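Local structure of putative O-acetylhomoserine (Thiol)-lyase (Campylobacter jejuni, 4OC9) at the interface of chains A and B and the interface of chains A and C. The protein is a putative PLP-dependent O-acetylhomoserine (thiol)-lyase of the trans-sulfuration family, which probably joins the aminocarboxypropyl group of O-acetylhomoserine to a sulfur donor. Coordinates in Å, arbitrary orientation; residue numbers count along the deposited sequence, not the author numbering. Chains: chain A/B/C, Putative O-acetylhomoserine (Thiol)-lyase.

Contacts 1 and 2 are patches of two different two-fold interfaces that chain A makes, with chain B and with chain C. Their C-alpha centres lie about 33 Å apart; they have chain A in common but no residue of it. In contact 1 an extended loop near the start of chain A pairs backbone to backbone with its copy in chain B, while in contact 2 helices 84-93 and 257-270 and the 3-10 helix 120-123 bring aromatic and aliphatic side chains against chain C. The deposited assembly holds four copies, as is usual for this family, so both contacts probably belong to the working tetramer.

Contact 1: the interface of chains A and B. Residues chain A 26-27; chain B 26-29, 277.
The loop carrying A:Pro26 and A:Ile27 meets the same loop of chain B, residues 26 to 29, with the long helix 276-309 of chain B beside it through B:Gln277. Neither loop is part of a longer strand here, yet the two isoleucines form an antiparallel beta bridge about the two-fold axis. A:Ile27 N donates to B:Ile27 O at 3.0 Å, nearly straight at 170°, and B:Ile27 N returns the bond to A:Ile27 O. In both, the donor stands tilted from the carbonyl plane by a little under 30°. Each isoleucine thus has its own N-H and C=O satisfied by its twin, an economical way for two identical loops to lock in register.

Side chains flank this bridge on both sides. The beta carbons A:Ile27 CB and B:Ile27 CB face each other at 4.0 Å; the branches spread away from there, and CB and CG1 of each isoleucine lie against the carbonyl O of the other. With CG1 beside the backbone N (chi1 -54°) and the chain extended beyond it, A:Ile27 runs alongside B:Gln29, pointing the same way; its terminal CD1 comes to 3.8 Å from B:Gln29 CB. The amide of B:Gln277 is a more distant neighbour of that methyl. Toward the other flank, the A:Pro26 ring crosses the B:Tyr28 side chain at a slant, its CB-CG corner standing to one side of the phenol plane, out past the CD1-CE1 rim. The proline ring probably stiffens the approach to the bridge, and the tyrosine packs against it at A:Pro26 CG, 3.7 Å from B:Tyr28 CE1.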
ATOM      1  N   PRO A  26       5.801   4.265  10.480  1.00 13.74           N
ATOM      2  CA  PRO A  26       5.023   3.131  10.080  1.00 12.76           C
ATOM      3  C   PRO A  26       3.685   3.500   9.488  1.00 11.52           C
ATOM      4  O   PRO A  26       3.099   4.534   9.798  1.00 10.50           O
ATOM      5  CB  PRO A  26       4.792   2.367  11.389  1.00 14.07           C
ATOM      6  CG  PRO A  26       5.700   2.992  12.399  1.00 14.66           C
ATOM      7  CD  PRO A  26       5.936   4.388  11.937  1.00 14.39           C
ATOM      8  N   ILE A  27       3.183   2.598   8.641  1.00 12.65           N
ATOM      9  CA  ILE A  27       1.882   2.770   7.985  1.00 11.59           C
ATOM     10  C   ILE A  27       0.838   2.019   8.822  1.00 11.53           C
ATOM     11  O   ILE A  27       0.791   0.789   8.831  1.00 10.12           O
ATOM     12  CB  ILE A  27       1.826   2.198   6.572  1.00 11.28           C
ATOM     13  CG1 ILE A  27       2.942   2.764   5.709  1.00 12.44           C
ATOM     14  CG2 ILE A  27       0.445   2.512   5.988  1.00 11.34           C
ATOM     15  CD1 ILE A  27       3.047   2.125   4.339  1.00 13.28           C
TER
ATOM     16  N   PRO B  26       1.099  -2.958  12.355  1.00 11.79           N
ATOM     17  CA  PRO B  26       1.503  -1.904  11.450  1.00 11.78           C
ATOM     18  C   PRO B  26       2.404  -2.399  10.350  1.00 12.40           C
ATOM     19  O   PRO B  26       3.104  -3.406  10.523  1.00 12.28           O
ATOM     20  CB  PRO B  26       2.280  -0.936  12.341  1.00 12.20           C
ATOM     21  CG  PRO B  26       2.007  -1.353  13.752  1.00 12.64           C
ATOM     22  CD  PRO B  26       1.653  -2.799  13.709  1.00 12.27           C
ATOM     23  N   ILE B  27       2.383  -1.682   9.229  1.00 13.23           N
ATOM     24  CA  ILE B  27       3.217  -2.028   8.067  1.00 14.09           C
ATOM     25  C   ILE B  27       4.495  -1.194   8.136  1.00 13.55           C
ATOM     26  O   ILE B  27       4.466   0.021   7.933  1.00 14.60           O
ATOM     27  CB  ILE B  27       2.560  -1.708   6.732  1.00 13.50           C
ATOM     28  CG1 ILE B  27       1.173  -2.358   6.644  1.00 14.24           C
ATOM     29  CG2 ILE B  27       3.484  -2.165   5.618  1.00 13.34           C
ATOM     30  CD1 ILE B  27       0.383  -1.964   5.408  1.00 13.44           C
ATOM     31  N   TYR B  28       5.584  -1.853   8.502  1.00 12.42           N
ATOM     32  CA  TYR B  28       6.865  -1.190   8.629  1.00 12.31           C
ATOM     33  C   TYR B  28       7.573  -1.101   7.278  1.00 12.52           C
ATOM     34  O   TYR B  28       8.478  -1.875   7.002  1.00 12.63           O
ATOM     35  CB  TYR B  28       7.724  -1.874   9.707  1.00 12.08           C
ATOM     36  CG  TYR B  28       7.165  -1.707  11.107  1.00 12.52           C
ATOM     37  CD1 TYR B  28       7.492  -0.596  11.864  1.00 13.74           C
ATOM     38  CD2 TYR B  28       6.301  -2.636  11.669  1.00 14.02           C
ATOM     39  CE1 TYR B  28       6.946  -0.388  13.120  1.00 14.42           C
ATOM     40  CE2 TYR B  28       5.770  -2.447  12.941  1.00 15.27           C
ATOM     41  CZ  TYR B  28       6.111  -1.324  13.665  1.00 14.36           C
ATOM     42  OH  TYR B  28       5.617  -1.125  14.935  1.00 13.99           O
ATOM     43  N   GLN B  29       7.105  -0.177   6.437  1.00 11.81           N
ATOM     44  CA  GLN B  29       7.651   0.047   5.092  1.00 11.73           C
ATOM     45  C   GLN B  29       8.911   0.833   5.426  1.00 12.70           C
ATOM     46  O   GLN B  29       8.969   2.078   5.322  1.00 11.42           O
ATOM     47  CB  GLN B  29       6.638   0.839   4.225  1.00 11.41           C
ATOM     48  CG  GLN B  29       7.063   0.903   2.774  1.00 10.84           C
ATOM     49  CD  GLN B  29       7.038  -0.455   2.114  1.00 10.77           C
ATOM     50  OE1 GLN B  29       5.996  -1.100   2.072  1.00  9.05           O
ATOM     51  NE2 GLN B  29       8.188  -0.895   1.560  1.00 11.46           N
ATOM     52  N   GLN B 277       4.935  -5.018   2.775  1.00 13.21           N
ATOM     53  CA  GLN B 277       3.535  -4.982   2.233  1.00 12.83           C
ATOM     54  C   GLN B 277       3.116  -6.438   2.028  1.00 11.41           C
ATOM     55  O   GLN B 277       2.020  -6.818   2.454  1.00 11.77           O
ATOM     56  CB  GLN B 277       3.327  -3.968   1.009  1.00 14.22           C
ATOM     57  CG  GLN B 277       3.068  -2.558   1.462  1.00 16.92           C
ATOM     58  CD  GLN B 277       1.640  -2.245   1.853  1.00 17.49           C
ATOM     59  OE1 GLN B 277       0.818  -3.120   2.081  1.00 18.56           O
ATOM     60  NE2 GLN B 277       1.325  -0.948   1.874  1.00 20.91           N
TER

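Contact 2: the interface of chains A and C. Residues chain A 89, 93, 123, 266, 270; chain C 89, 122-123.
A:Phe123 and C:Phe123, each on the 3-10 helix 120-123 of its chain, meet at the tight heart of this contact, showing how a two-fold axis can pair a residue with itself. The side chains run side by side in the same direction, and their rings stack with centroids 4.2 Å apart and planes inclined by 26°. Their roots are pressed together as well: A:Phe123 CB lies 3.4 Å from C:Phe123 CB. Turning CG beside the backbone N (chi1 -49°) in both chains lays the two rings along each other.

Chain A also grips the far end of the C:Phe123 ring. A:Leu270 CD1 arrives at its edge, in the ring plane, 3.8 Å from C:Phe123 CZ, and A:Trp266 CZ3 approaches the same CZ from helix 257-270. A:Ile93 offers its CG2 methyl to CE1, while its CD1 lies over a face of each of the A:Trp266 and A:Phe89 rings, toward the rim, and probably helps to position the chain A side of the contact.

Packing is looser where the two Phe89 rings approach from opposite directions: A:Phe89 CZ comes no nearer than 4.2 Å to C:Phe89 CZ. At the margin, C:Asn122 makes a small contact, ND2 beside A:Trp266 CH2, with amide and indole planes 60° apart. C:Phe89 is held more firmly by the other branch of A:Leu270, whose CD2 methyl sits over the middle of the phenyl face, 3.5 Å from its centroid.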
ATOM      1  N   PHE A  89     -13.779  22.766   1.961  1.00 16.00           N
ATOM      2  CA  PHE A  89     -15.124  22.584   2.501  1.00 16.69           C
ATOM      3  C   PHE A  89     -15.134  22.640   4.047  1.00 16.15           C
ATOM      4  O   PHE A  89     -15.868  23.433   4.649  1.00 15.69           O
ATOM      5  CB  PHE A  89     -15.743  21.317   1.903  1.00 16.57           C
ATOM      6  CG  PHE A  89     -16.997  20.855   2.584  1.00 18.24           C
ATOM      7  CD1 PHE A  89     -18.110  21.670   2.654  1.00 19.13           C
ATOM      8  CD2 PHE A  89     -17.109  19.535   3.024  1.00 17.70           C
ATOM      9  CE1 PHE A  89     -19.278  21.221   3.263  1.00 18.13           C
ATOM     10  CE2 PHE A  89     -18.265  19.081   3.613  1.00 16.78           C
ATOM     11  CZ  PHE A  89     -19.356  19.927   3.735  1.00 18.28           C
ATOM     12  N   ILE A  93     -17.127  25.482   6.423  1.00 15.56           N
ATOM     13  CA  ILE A  93     -18.200  25.075   7.316  1.00 15.62           C
ATOM     14  C   ILE A  93     -17.779  25.119   8.772  1.00 16.78           C
ATOM     15  O   ILE A  93     -18.646  25.176   9.634  1.00 19.83           O
ATOM     16  CB  ILE A  93     -18.785  23.696   7.001  1.00 15.81           C
ATOM     17  CG1 ILE A  93     -17.720  22.613   7.184  1.00 16.91           C
ATOM     18  CG2 ILE A  93     -19.388  23.703   5.611  1.00 16.34           C
ATOM     19  CD1 ILE A  93     -18.201  21.210   6.874  1.00 16.47           C
ATOM     20  N   PHE A 123     -26.609  24.384   1.619  1.00 22.39           N
ATOM     21  CA  PHE A 123     -26.533  24.346   3.060  1.00 24.10           C
ATOM     22  C   PHE A 123     -26.843  25.705   3.682  1.00 22.98           C
ATOM     23  O   PHE A 123     -26.561  25.953   4.861  1.00 21.64           O
ATOM     24  CB  PHE A 123     -25.162  23.841   3.538  1.00 25.05           C
ATOM     25  CG  PHE A 123     -24.700  22.565   2.865  1.00 27.43           C
ATOM     26  CD1 PHE A 123     -25.562  21.496   2.685  1.00 25.71           C
ATOM     27  CD2 PHE A 123     -23.342  22.364   2.607  1.00 25.67           C
ATOM     28  CE1 PHE A 123     -25.121  20.316   2.103  1.00 28.51           C
ATOM     29  CE2 PHE A 123     -22.891  21.173   2.066  1.00 26.12           C
ATOM     30  CZ  PHE A 123     -23.778  20.147   1.810  1.00 26.12           C
ATOM     31  N   TRP A 266     -16.591  17.679  12.147  1.00 14.17           N
ATOM     32  CA  TRP A 266     -16.559  17.432  10.697  1.00 12.77           C
ATOM     33  C   TRP A 266     -15.986  16.073  10.255  1.00 11.58           C
ATOM     34  O   TRP A 266     -16.526  15.447   9.367  1.00  8.87           O
ATOM     35  CB  TRP A 266     -15.921  18.609   9.996  1.00 12.95           C
ATOM     36  CG  TRP A 266     -16.545  19.931  10.455  1.00 14.61           C
ATOM     37  CD1 TRP A 266     -15.912  20.948  11.124  1.00 15.36           C
ATOM     38  CD2 TRP A 266     -17.930  20.296  10.425  1.00 15.29           C
ATOM     39  NE1 TRP A 266     -16.794  21.939  11.437  1.00 16.00           N
ATOM     40  CE2 TRP A 266     -18.042  21.566  11.025  1.00 15.53           C
ATOM     41  CE3 TRP A 266     -19.083  19.676   9.939  1.00 17.02           C
ATOM     42  CZ2 TRP A 266     -19.248  22.232  11.142  1.00 16.95           C
ATOM     43  CZ3 TRP A 266     -20.291  20.342  10.045  1.00 18.18           C
ATOM     44  CH2 TRP A 266     -20.365  21.609  10.640  1.00 17.43           C
ATOM     45  N   LEU A 270     -18.980  13.912   9.169  1.00 11.05           N
ATOM     46  CA  LEU A 270     -19.029  13.972   7.698  1.00 10.63           C
ATOM     47  C   LEU A 270     -18.065  12.920   7.078  1.00 11.62           C
ATOM     48  O   LEU A 270     -18.230  12.481   5.930  1.00 10.98           O
ATOM     49  CB  LEU A 270     -18.795  15.386   7.150  1.00 10.38           C
ATOM     50  CG  LEU A 270     -19.653  16.609   7.492  1.00 10.81           C
ATOM     51  CD1 LEU A 270     -19.755  17.908   6.620  1.00 11.33           C
ATOM     52  CD2 LEU A 270     -20.989  15.957   7.475  1.00 10.75           C
TER
ATOM     53  N   PHE C  89     -23.929  10.664   4.966  1.00 15.46           N
ATOM     54  CA  PHE C  89     -23.994  12.106   4.692  1.00 15.35           C
ATOM     55  C   PHE C  89     -24.359  12.375   3.219  1.00 15.73           C
ATOM     56  O   PHE C  89     -25.324  13.080   2.929  1.00 19.44           O
ATOM     57  CB  PHE C  89     -22.708  12.761   5.167  1.00 15.18           C
ATOM     58  CG  PHE C  89     -22.528  14.148   4.693  1.00 15.27           C
ATOM     59  CD1 PHE C  89     -23.451  15.117   4.983  1.00 16.71           C
ATOM     60  CD2 PHE C  89     -21.338  14.515   4.061  1.00 16.23           C
ATOM     61  CE1 PHE C  89     -23.253  16.428   4.564  1.00 18.60           C
ATOM     62  CE2 PHE C  89     -21.111  15.805   3.659  1.00 16.27           C
ATOM     63  CZ  PHE C  89     -22.080  16.779   3.909  1.00 18.66           C
ATOM     64  N   ASN C 122     -26.783  22.520  10.931  1.00 24.33           N
ATOM     65  CA  ASN C 122     -25.863  23.532  10.400  1.00 21.37           C
ATOM     66  C   ASN C 122     -26.093  23.799   8.931  1.00 18.99           C
ATOM     67  O   ASN C 122     -25.760  24.874   8.430  1.00 17.41           O
ATOM     68  CB  ASN C 122     -24.426  23.091  10.612  1.00 21.60           C
ATOM     69  CG  ASN C 122     -24.044  23.096  12.074  1.00 22.47           C
ATOM     70  OD1 ASN C 122     -24.161  24.121  12.727  1.00 28.72           O
ATOM     71  ND2 ASN C 122     -23.522  21.987  12.575  1.00 23.05           N
ATOM     72  N   PHE C 123     -26.680  22.840   8.230  1.00 17.06           N
ATOM     73  CA  PHE C 123     -26.932  23.036   6.818  1.00 18.07           C
ATOM     74  C   PHE C 123     -28.433  23.279   6.535  1.00 18.83           C
ATOM     75  O   PHE C 123     -28.875  23.180   5.383  1.00 17.90           O
ATOM     76  CB  PHE C 123     -26.404  21.863   5.979  1.00 17.51           C
ATOM     77  CG  PHE C 123     -24.976  21.466   6.298  1.00 17.68           C
ATOM     78  CD1 PHE C 123     -23.988  22.416   6.473  1.00 17.07           C
ATOM     79  CD2 PHE C 123     -24.595  20.134   6.211  1.00 17.06           C
ATOM     80  CE1 PHE C 123     -22.673  22.043   6.731  1.00 19.96           C
ATOM     81  CE2 PHE C 123     -23.276  19.746   6.456  1.00 17.83           C
ATOM     82  CZ  PHE C 123     -22.306  20.694   6.708  1.00 17.98           C
TER